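Local atomic coordinates of putative Lipoprotein (Shewanella oneidensis, PDB entry 3U24), a protein that is of unknown function but binds zinc and calcium, and belongs to a family related to metallopeptidases, so that it may be a zinc-dependent peptidase. Residues 139-144 with 190-195; 261-266 with 474-479; 337-342 with 446-451. One frame throughout, in Å; residues are numbered along the deposited sequence.

Contact 1. Residues 139-144 with 190-195; sequences DDRLRS and LKQVAD. With IMD (imidazole), chain B.
L142 and V193 form the apolar centre of a helix-helix crossing in which helix 138-148 and helix 187-195 run at 119° to each other. Over these segments the axes stay 10.8 Å apart, and the two branched side chains bridge the interval. L142 CD2 meets V193 CG2 at 3.7 Å, methyl against methyl, while the other leucine methyl, CD1, lies 4.0 Å from the backbone O of Q192. With its CG beside the backbone N (chi1 -64°), the leucine meets both a side chain and the backbone of the other helix, while the compact valine suits the buried position facing it. To one side, R141 NH1 stays 4.5 Å from Q192 OE1, too far for a hydrogen bond. The guanidinium instead bonds to the backbone through NH2 to A136 O and NH1 to I131 O, near E133, which binds zinc together with H50. On the outer side of helix 187-195, D195 OD1 accepts a hydrogen bond of 3.2 Å from N3 of an imidazole, probably from the crystallisation liquor. Behind the crossing lies helix 200-234, where V193 also touches K203 and F206; L142 reaches S196 in the loop that joins helix 187-195 to it.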
loop_
_atom_site.group_PDB
_atom_site.type_symbol
_atom_site.label_atom_id
_atom_site.label_comp_id
_atom_site.label_asym_id
_atom_site.label_seq_id
_atom_site.Cartn_x
_atom_site.Cartn_y
_atom_site.Cartn_z
ATOM N N ASP A 139 -24.246 22.206 -0.648
ATOM C CA ASP A 139 -23.926 23.504 -1.202
ATOM C C ASP A 139 -22.434 23.848 -0.999
ATOM O O ASP A 139 -21.839 24.403 -1.887
ATOM C CB ASP A 139 -24.862 24.590 -0.650
ATOM C CG ASP A 139 -26.351 24.418 -1.125
ATOM O OD1 ASP A 139 -26.730 23.366 -1.732
ATOM O OD2 ASP A 139 -27.176 25.349 -0.874
ATOM N N ASP A 140 -21.820 23.493 0.122
ATOM C CA ASP A 140 -20.387 23.742 0.283
ATOM C C ASP A 140 -19.570 22.876 -0.673
ATOM O O ASP A 140 -18.650 23.366 -1.317
ATOM C CB ASP A 140 -19.875 23.461 1.704
ATOM C CG ASP A 140 -20.536 24.336 2.774
ATOM O OD1 ASP A 140 -21.378 25.199 2.432
ATOM O OD2 ASP A 140 -20.233 24.126 3.984
ATOM N N ARG A 141 -19.897 21.592 -0.759
ATOM C CA ARG A 141 -19.241 20.737 -1.736
ATOM C C ARG A 141 -19.363 21.273 -3.173
ATOM O O ARG A 141 -18.387 21.348 -3.868
ATOM C CB ARG A 141 -19.847 19.350 -1.711
ATOM C CG ARG A 141 -19.339 18.434 -0.607
ATOM C CD ARG A 141 -20.009 17.064 -0.742
ATOM N NE ARG A 141 -21.327 17.059 -0.122
ATOM C CZ ARG A 141 -22.336 16.256 -0.451
ATOM N NH1 ARG A 141 -22.228 15.414 -1.446
ATOM N NH2 ARG A 141 -23.467 16.330 0.201
ATOM N N LEU A 142 -20.565 21.632 -3.601
ATOM C CA LEU A 142 -20.791 22.101 -4.990
ATOM C C LEU A 142 -20.095 23.430 -5.280
ATOM O O LEU A 142 -19.636 23.647 -6.380
ATOM C CB LEU A 142 -22.287 22.207 -5.301
ATOM C CG LEU A 142 -22.950 20.828 -5.253
ATOM C CD1 LEU A 142 -24.456 20.963 -5.361
ATOM C CD2 LEU A 142 -22.423 19.913 -6.349
ATOM N N ARG A 143 -20.028 24.311 -4.294
ATOM C CA ARG A 143 -19.312 25.564 -4.468
ATOM C C ARG A 143 -17.817 25.302 -4.585
ATOM O O ARG A 143 -17.133 26.008 -5.331
ATOM C CB ARG A 143 -19.589 26.537 -3.338
ATOM C CG ARG A 143 -20.968 27.166 -3.461
ATOM C CD ARG A 143 -21.367 28.081 -2.294
ATOM N NE ARG A 143 -22.654 28.702 -2.603
ATOM C CZ ARG A 143 -23.741 28.661 -1.824
ATOM N NH1 ARG A 143 -23.730 28.086 -0.635
ATOM N NH2 ARG A 143 -24.858 29.236 -2.233
ATOM N N SER A 144 -17.311 24.298 -3.858
ATOM C CA SER A 144 -15.911 23.903 -4.012
ATOM C C SER A 144 -15.644 23.383 -5.428
ATOM O O SER A 144 -14.650 23.760 -6.080
ATOM C CB SER A 144 -15.485 22.865 -2.953
ATOM O OG SER A 144 -15.386 23.504 -1.683
ATOM N N LEU A 190 -24.755 16.909 -12.547
ATOM C CA LEU A 190 -25.590 18.013 -13.017
ATOM C C LEU A 190 -26.964 18.075 -12.314
ATOM O O LEU A 190 -27.444 19.169 -11.979
ATOM C CB LEU A 190 -25.769 17.986 -14.521
ATOM C CG LEU A 190 -24.495 18.187 -15.338
ATOM C CD1 LEU A 190 -24.830 18.010 -16.833
ATOM C CD2 LEU A 190 -23.901 19.564 -15.058
ATOM N N LYS A 191 -27.559 16.917 -12.070
ATOM C CA LYS A 191 -28.829 16.838 -11.384
ATOM C C LYS A 191 -28.682 17.322 -9.941
ATOM O O LYS A 191 -29.499 18.123 -9.476
ATOM C CB LYS A 191 -29.410 15.407 -11.460
ATOM C CG LYS A 191 -30.705 15.136 -10.669
ATOM C CD LYS A 191 -31.167 13.655 -10.714
ATOM C CE LYS A 191 -31.378 13.107 -12.151
ATOM N NZ LYS A 191 -31.779 11.655 -12.277
ATOM N N GLN A 192 -27.652 16.863 -9.235
ATOM C CA GLN A 192 -27.389 17.378 -7.884
ATOM C C GLN A 192 -27.287 18.906 -7.887
ATOM O O GLN A 192 -27.845 19.561 -7.021
ATOM C CB GLN A 192 -26.091 16.835 -7.292
ATOM C CG GLN A 192 -26.104 15.377 -6.921
ATOM C CD GLN A 192 -25.046 15.051 -5.845
ATOM O OE1 GLN A 192 -25.358 15.019 -4.652
ATOM N NE2 GLN A 192 -23.792 14.874 -6.270
ATOM N N VAL A 193 -26.560 19.460 -8.856
ATOM C CA VAL A 193 -26.441 20.906 -8.937
ATOM C C VAL A 193 -27.816 21.561 -9.194
ATOM O O VAL A 193 -28.231 22.432 -8.417
ATOM C CB VAL A 193 -25.414 21.342 -10.002
ATOM C CG1 VAL A 193 -25.510 22.849 -10.238
ATOM C CG2 VAL A 193 -24.005 20.920 -9.570
ATOM N N ALA A 194 -28.553 21.065 -10.186
ATOM C CA ALA A 194 -29.850 21.637 -10.555
ATOM C C ALA A 194 -30.829 21.684 -9.385
ATOM O O ALA A 194 -31.608 22.634 -9.287
ATOM C CB ALA A 194 -30.481 20.869 -11.720
ATOM N N ASP A 195 -30.787 20.681 -8.505
ATOM C CA ASP A 195 -31.781 20.566 -7.430
ATOM C C ASP A 195 -31.257 20.981 -6.039
ATOM O O ASP A 195 -31.964 20.816 -5.021
ATOM C CB ASP A 195 -32.341 19.132 -7.371
ATOM C CG ASP A 195 -33.147 18.752 -8.639
ATOM O OD1 ASP A 195 -33.638 19.665 -9.379
ATOM O OD2 ASP A 195 -33.283 17.528 -8.891
HETATM N N1 IMD B . -33.192 16.348 -13.436
HETATM C C2 IMD B . -33.826 16.734 -12.284
HETATM N N3 IMD B . -33.620 18.060 -12.105
HETATM C C4 IMD B . -32.841 18.516 -13.133
HETATM C C5 IMD B . -32.569 17.437 -13.973
#

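Contact 2. Residues 261-266 with 474-479; sequences KQLYQK and CNTILD
The ring of Y264 approaches I477 obliquely, with CE1 4.2 Å from I477 CG2, the methyl that branches directly from the isoleucine CB. The same ring stacks with that of Y480, one residue beyond the segment 474-479, so the tyrosine has an aromatic partner as well as an aliphatic one on helix 459-485. Its CG stands anti to the backbone N (chi1 167°), which brings the end of the ring nearer the second helix, although the bond to CB does not point at it. The other half of the contact is aliphatic: L263 CD2 lies 3.7 Å from T476 CG2, and the two side chains cross at about a right angle. T476 CG2 also comes within 4.4 Å of Y264 CA, so this methyl sits against the neighbouring backbone. A short beta-branched residue suits that place, because Y264 CA and I477 CA are only 6.0 Å apart. This is a buried crossing of helix 260-289 on helix 459-485: the axes pass 9.2 Å apart, with 130° between their N-to-C directions, nearer antiparallel than parallel. Y525 of helix 523-542 covers both L263 and T476. Between the two segments no hydrogen bond forms: cohesion rests on dispersion forces and the exclusion of water, and the fit of methyls and ring, rather than directed bonds, probably sets how closely the helices approach.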
loop_
_atom_site.group_PDB
_atom_site.type_symbol
_atom_site.label_atom_id
_atom_site.label_comp_id
_atom_site.label_asym_id
_atom_site.label_seq_id
_atom_site.Cartn_x
_atom_site.Cartn_y
_atom_site.Cartn_z
ATOM N N LYS A 261 19.553 -4.331 -3.786
ATOM C CA LYS A 261 20.350 -5.462 -4.240
ATOM C C LYS A 261 20.522 -6.426 -3.073
ATOM O O LYS A 261 20.379 -7.608 -3.205
ATOM C CB LYS A 261 21.715 -4.974 -4.724
ATOM C CG LYS A 261 22.623 -6.076 -5.272
ATOM C CD LYS A 261 23.860 -5.465 -5.894
ATOM C CE LYS A 261 24.556 -6.454 -6.820
ATOM N NZ LYS A 261 25.942 -5.980 -7.075
ATOM N N GLN A 262 20.812 -5.894 -1.900
ATOM C CA GLN A 262 20.932 -6.783 -0.754
ATOM C C GLN A 262 19.638 -7.530 -0.457
ATOM O O GLN A 262 19.653 -8.730 -0.153
ATOM C CB GLN A 262 21.385 -6.009 0.490
ATOM C CG GLN A 262 22.863 -5.721 0.562
ATOM C CD GLN A 262 23.133 -4.837 1.765
ATOM O OE1 GLN A 262 22.695 -3.682 1.815
ATOM N NE2 GLN A 262 23.816 -5.388 2.762
ATOM N N LEU A 263 18.515 -6.839 -0.519
ATOM C CA LEU A 263 17.233 -7.514 -0.245
ATOM C C LEU A 263 16.948 -8.625 -1.298
ATOM O O LEU A 263 16.447 -9.699 -0.974
ATOM C CB LEU A 263 16.089 -6.523 -0.270
ATOM C CG LEU A 263 14.716 -7.078 0.172
ATOM C CD1 LEU A 263 14.672 -7.342 1.680
ATOM C CD2 LEU A 263 13.626 -6.147 -0.260
ATOM N N TYR A 264 17.221 -8.309 -2.554
ATOM C CA TYR A 264 17.051 -9.267 -3.656
ATOM C C TYR A 264 17.879 -10.522 -3.389
ATOM O O TYR A 264 17.382 -11.616 -3.514
ATOM C CB TYR A 264 17.500 -8.654 -4.974
ATOM C CG TYR A 264 17.655 -9.645 -6.117
ATOM C CD1 TYR A 264 16.557 -10.072 -6.835
ATOM C CD2 TYR A 264 18.919 -10.108 -6.506
ATOM C CE1 TYR A 264 16.705 -10.955 -7.880
ATOM C CE2 TYR A 264 19.079 -10.979 -7.545
ATOM C CZ TYR A 264 17.953 -11.404 -8.233
ATOM O OH TYR A 264 18.082 -12.272 -9.278
ATOM N N GLN A 265 19.136 -10.349 -3.019
ATOM C CA GLN A 265 19.995 -11.498 -2.744
ATOM C C GLN A 265 19.440 -12.338 -1.587
ATOM O O GLN A 265 19.396 -13.563 -1.679
ATOM C CB GLN A 265 21.455 -11.071 -2.499
ATOM C CG GLN A 265 22.068 -10.401 -3.752
ATOM C CD GLN A 265 23.466 -9.791 -3.520
ATOM O OE1 GLN A 265 23.803 -9.319 -2.408
ATOM N NE2 GLN A 265 24.285 -9.818 -4.564
ATOM N N LYS A 266 18.952 -11.688 -0.534
ATOM C CA LYS A 266 18.281 -12.408 0.531
ATOM C C LYS A 266 17.006 -13.123 0.026
ATOM O O LYS A 266 16.688 -14.235 0.482
ATOM C CB LYS A 266 17.924 -11.489 1.698
ATOM C CG LYS A 266 19.086 -11.072 2.612
ATOM C CD LYS A 266 18.582 -9.993 3.598
ATOM C CE LYS A 266 19.706 -9.223 4.279
ATOM N NZ LYS A 266 20.271 -10.100 5.337
ATOM N N CYS A 474 8.695 -13.684 -3.795
ATOM C CA CYS A 474 8.678 -13.519 -5.232
ATOM C C CYS A 474 8.201 -12.138 -5.687
ATOM O O CYS A 474 8.584 -11.688 -6.768
ATOM C CB CYS A 474 7.921 -14.655 -5.930
ATOM S SG CYS A 474 8.701 -16.295 -5.668
ATOM N N ASN A 475 7.431 -11.430 -4.874
ATOM C CA ASN A 475 7.101 -10.023 -5.194
ATOM C C ASN A 475 8.371 -9.171 -5.314
ATOM O O ASN A 475 8.436 -8.294 -6.182
ATOM C CB ASN A 475 6.211 -9.368 -4.128
ATOM C CG ASN A 475 4.726 -9.692 -4.289
ATOM O OD1 ASN A 475 4.264 -10.233 -5.298
ATOM N ND2 ASN A 475 3.957 -9.297 -3.282
ATOM N N THR A 476 9.352 -9.425 -4.424
ATOM C CA THR A 476 10.616 -8.717 -4.386
ATOM C C THR A 476 11.485 -9.098 -5.569
ATOM O O THR A 476 12.021 -8.232 -6.250
ATOM C CB THR A 476 11.368 -8.968 -3.044
ATOM O OG1 THR A 476 10.654 -8.304 -2.021
ATOM C CG2 THR A 476 12.801 -8.443 -3.036
ATOM N N ILE A 477 11.618 -10.385 -5.817
ATOM C CA ILE A 477 12.357 -10.870 -6.996
ATOM C C ILE A 477 11.821 -10.241 -8.297
ATOM O O ILE A 477 12.581 -9.749 -9.150
ATOM C CB ILE A 477 12.330 -12.402 -7.051
ATOM C CG1 ILE A 477 13.025 -12.945 -5.813
ATOM C CG2 ILE A 477 13.018 -12.961 -8.300
ATOM C CD1 ILE A 477 13.009 -14.444 -5.708
ATOM N N LEU A 478 10.517 -10.236 -8.427
ATOM C CA LEU A 478 9.857 -9.760 -9.615
ATOM C C LEU A 478 10.088 -8.269 -9.800
ATOM O O LEU A 478 10.515 -7.804 -10.884
ATOM C CB LEU A 478 8.357 -10.041 -9.507
ATOM C CG LEU A 478 7.450 -9.451 -10.598
ATOM C CD1 LEU A 478 7.380 -10.420 -11.744
ATOM C CD2 LEU A 478 6.019 -9.202 -10.130
ATOM N N ASP A 479 9.824 -7.504 -8.741
ATOM C CA ASP A 479 9.890 -6.049 -8.885
ATOM C C ASP A 479 11.312 -5.605 -9.247
ATOM O O ASP A 479 11.516 -4.802 -10.168
ATOM C CB ASP A 479 9.386 -5.321 -7.651
ATOM C CG ASP A 479 9.171 -3.825 -7.906
ATOM O OD1 ASP A 479 8.165 -3.460 -8.587
ATOM O OD2 ASP A 479 9.989 -3.015 -7.392
#

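Contact 3. Residues 337-342 with 446-451; sequences KNIVTL and ERMMLE
I339 packs onto M448 and M449 immediately after the Schellman motif that ends helix 319-337, and so joins the start of the following loop to helix 435-451. The motif turns on N338, whose positive phi (58°) takes the chain out of the helix; asparagine tolerates this left-handed conformation better than most residues with a side chain. The next residue then points its CB at the second segment. Both methionines are modelled as selenomethionine. I339 CG2 meets M448 CE at 3.5 Å, tighter than usual for two carbons, and these side chains slide past each other in opposite directions. The longer branch of I339 ends in CD1, which lies 3.6 Å from M449 SE, crossing that side chain at about a right angle. Isoleucine suits the place because CG2 rests on M448 while CD1 extends to M449 and also nears M448, and the flexible methionine chains, bent at chi2 and chi3, curl to fit a branched surface. Replacing I339 by an alanine removes both contacting methyls and would probably open a gap between loop and helix, with the ends of M448 and M449 freer to turn. F333 of helix 319-337 adjoins both I339 and M449, and P412 touches both methionines. Helix 435-451 also carries E439, which binds zinc with H408 and H414: E446 OE2 is hydrogen-bonded to H408 ND1, a second-shell bond that would help fix the rotation of the imidazole, and the side chain of M449 lies about 9 Å from that of H408. I339 CD1 faces both selenium atoms, with M448 SE 3.9 Å away.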
loop_
_atom_site.group_PDB
_atom_site.type_symbol
_atom_site.label_atom_id
_atom_site.label_comp_id
_atom_site.label_asym_id
_atom_site.label_seq_id
_atom_site.Cartn_x
_atom_site.Cartn_y
_atom_site.Cartn_z
ATOM N N LYS A 337 -0.293 -17.956 25.037
ATOM C CA LYS A 337 1.135 -18.096 24.737
ATOM C C LYS A 337 1.943 -16.857 25.104
ATOM O O LYS A 337 3.156 -16.811 24.890
ATOM C CB LYS A 337 1.327 -18.424 23.240
ATOM C CG LYS A 337 0.649 -19.724 22.830
ATOM C CD LYS A 337 1.449 -20.924 23.283
ATOM C CE LYS A 337 0.630 -22.215 23.259
ATOM N NZ LYS A 337 1.585 -23.352 23.419
ATOM N N ASN A 338 1.276 -15.842 25.647
ATOM C CA ASN A 338 1.969 -14.634 26.061
ATOM C C ASN A 338 2.737 -13.943 24.965
ATOM O O ASN A 338 3.860 -13.511 25.164
ATOM C CB ASN A 338 2.951 -14.963 27.178
ATOM C CG ASN A 338 2.290 -14.922 28.502
ATOM O OD1 ASN A 338 1.625 -13.929 28.828
ATOM N ND2 ASN A 338 2.436 -15.974 29.266
ATOM N N ILE A 339 2.118 -13.819 23.809
ATOM C CA ILE A 339 2.765 -13.241 22.667
ATOM C C ILE A 339 2.768 -11.688 22.744
ATOM O O ILE A 339 3.777 -11.056 22.486
ATOM C CB ILE A 339 2.076 -13.797 21.438
ATOM C CG1 ILE A 339 2.483 -15.280 21.328
ATOM C CG2 ILE A 339 2.404 -12.959 20.203
ATOM C CD1 ILE A 339 1.899 -16.011 20.134
ATOM N N VAL A 340 1.658 -11.093 23.156
ATOM C CA VAL A 340 1.546 -9.634 23.227
ATOM C C VAL A 340 0.289 -9.299 24.032
ATOM O O VAL A 340 -0.684 -10.000 23.934
ATOM C CB VAL A 340 1.471 -9.021 21.796
ATOM C CG1 VAL A 340 0.123 -9.310 21.174
ATOM C CG2 VAL A 340 1.742 -7.540 21.812
ATOM N N THR A 341 0.307 -8.263 24.851
ATOM C CA THR A 341 -0.891 -7.873 25.598
ATOM C C THR A 341 -1.964 -7.378 24.633
ATOM O O THR A 341 -1.721 -6.474 23.845
ATOM C CB THR A 341 -0.597 -6.745 26.618
ATOM O OG1 THR A 341 0.464 -7.144 27.491
ATOM C CG2 THR A 341 -1.877 -6.376 27.471
ATOM N N LEU A 342 -3.142 -7.959 24.714
ATOM C CA LEU A 342 -4.319 -7.468 24.010
ATOM C C LEU A 342 -5.323 -6.872 25.004
ATOM O O LEU A 342 -5.454 -7.380 26.086
ATOM C CB LEU A 342 -4.982 -8.634 23.279
ATOM C CG LEU A 342 -4.118 -9.335 22.251
ATOM C CD1 LEU A 342 -4.837 -10.597 21.774
ATOM C CD2 LEU A 342 -3.796 -8.366 21.111
ATOM N N GLU A 446 2.685 -13.841 11.012
ATOM C CA GLU A 446 2.332 -15.139 10.484
ATOM C C GLU A 446 3.404 -16.187 10.881
ATOM O O GLU A 446 3.100 -17.256 11.419
ATOM C CB GLU A 446 2.179 -15.075 8.960
ATOM C CG GLU A 446 1.320 -13.925 8.452
ATOM C CD GLU A 446 1.509 -13.633 6.963
ATOM O OE1 GLU A 446 2.336 -14.313 6.319
ATOM O OE2 GLU A 446 0.836 -12.719 6.432
ATOM N N ARG A 447 4.654 -15.842 10.659
ATOM C CA ARG A 447 5.738 -16.744 10.953
ATOM C C ARG A 447 5.871 -16.980 12.460
ATOM O O ARG A 447 5.942 -18.125 12.929
ATOM C CB ARG A 447 7.013 -16.193 10.314
ATOM C CG ARG A 447 8.327 -16.766 10.793
ATOM C CD ARG A 447 8.609 -18.152 10.312
ATOM N NE ARG A 447 8.804 -18.148 8.859
ATOM C CZ ARG A 447 9.464 -19.082 8.155
ATOM N NH1 ARG A 447 10.035 -20.143 8.767
ATOM N NH2 ARG A 447 9.546 -18.921 6.827
HETATM N N MSE A 448 5.879 -15.889 13.213
HETATM C CA MSE A 448 6.008 -15.942 14.675
HETATM C C MSE A 448 4.886 -16.792 15.277
HETATM O O MSE A 448 5.160 -17.638 16.094
HETATM C CB MSE A 448 5.989 -14.523 15.247
HETATM C CG MSE A 448 6.150 -14.426 16.739
HETATM SE SE MSE A 448 4.394 -14.545 17.580
HETATM C CE MSE A 448 3.649 -12.811 16.988
HETATM N N MSE A 449 3.631 -16.586 14.872
HETATM C CA MSE A 449 2.526 -17.430 15.424
HETATM C C MSE A 449 2.715 -18.936 15.191
HETATM O O MSE A 449 2.481 -19.718 16.096
HETATM C CB MSE A 449 1.168 -17.036 14.853
HETATM C CG MSE A 449 0.736 -15.667 15.270
HETATM SE SE MSE A 449 0.015 -15.666 17.094
HETATM C CE MSE A 449 -1.875 -16.129 16.612
ATOM N N LEU A 450 3.126 -19.316 13.983
ATOM C CA LEU A 450 3.378 -20.707 13.697
ATOM C C LEU A 450 4.568 -21.207 14.492
ATOM O O LEU A 450 4.514 -22.308 15.068
ATOM C CB LEU A 450 3.611 -20.964 12.205
ATOM C CG LEU A 450 2.463 -20.809 11.206
ATOM C CD1 LEU A 450 2.905 -21.308 9.825
ATOM C CD2 LEU A 450 1.285 -21.601 11.631
ATOM N N GLU A 451 5.635 -20.417 14.546
ATOM C CA GLU A 451 6.817 -20.822 15.343
ATOM C C GLU A 451 6.454 -21.055 16.802
ATOM O O GLU A 451 7.040 -21.946 17.441
ATOM C CB GLU A 451 7.956 -19.795 15.281
ATOM C CG GLU A 451 8.649 -19.675 13.920
ATOM C CD GLU A 451 9.780 -18.655 13.900
ATOM O OE1 GLU A 451 9.889 -17.828 14.849
ATOM O OE2 GLU A 451 10.579 -18.683 12.928
#

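Overall arrangement
Contacts 2 and 3 are buried, whereas contact 1 is partly buried and farther from the centre of the chain, on the opposite side from the other two. No element is shared, yet contacts 2 and 3 are related: helix 435-451 and helix 459-485 follow each other, contact 3 is nested in the loop that contact 2 closes, and their nearest atoms are about 11 Å apart. All three are mainly apolar, with no hydrogen bond across the segments. Contact 1 pairs two aliphatic residues with R141 and Q192 alongside, contact 2 adds a tyrosine ring where two helices approach closely, and contact 3 sets a loop against selenomethionines on the helix that carries a zinc ligand, E439.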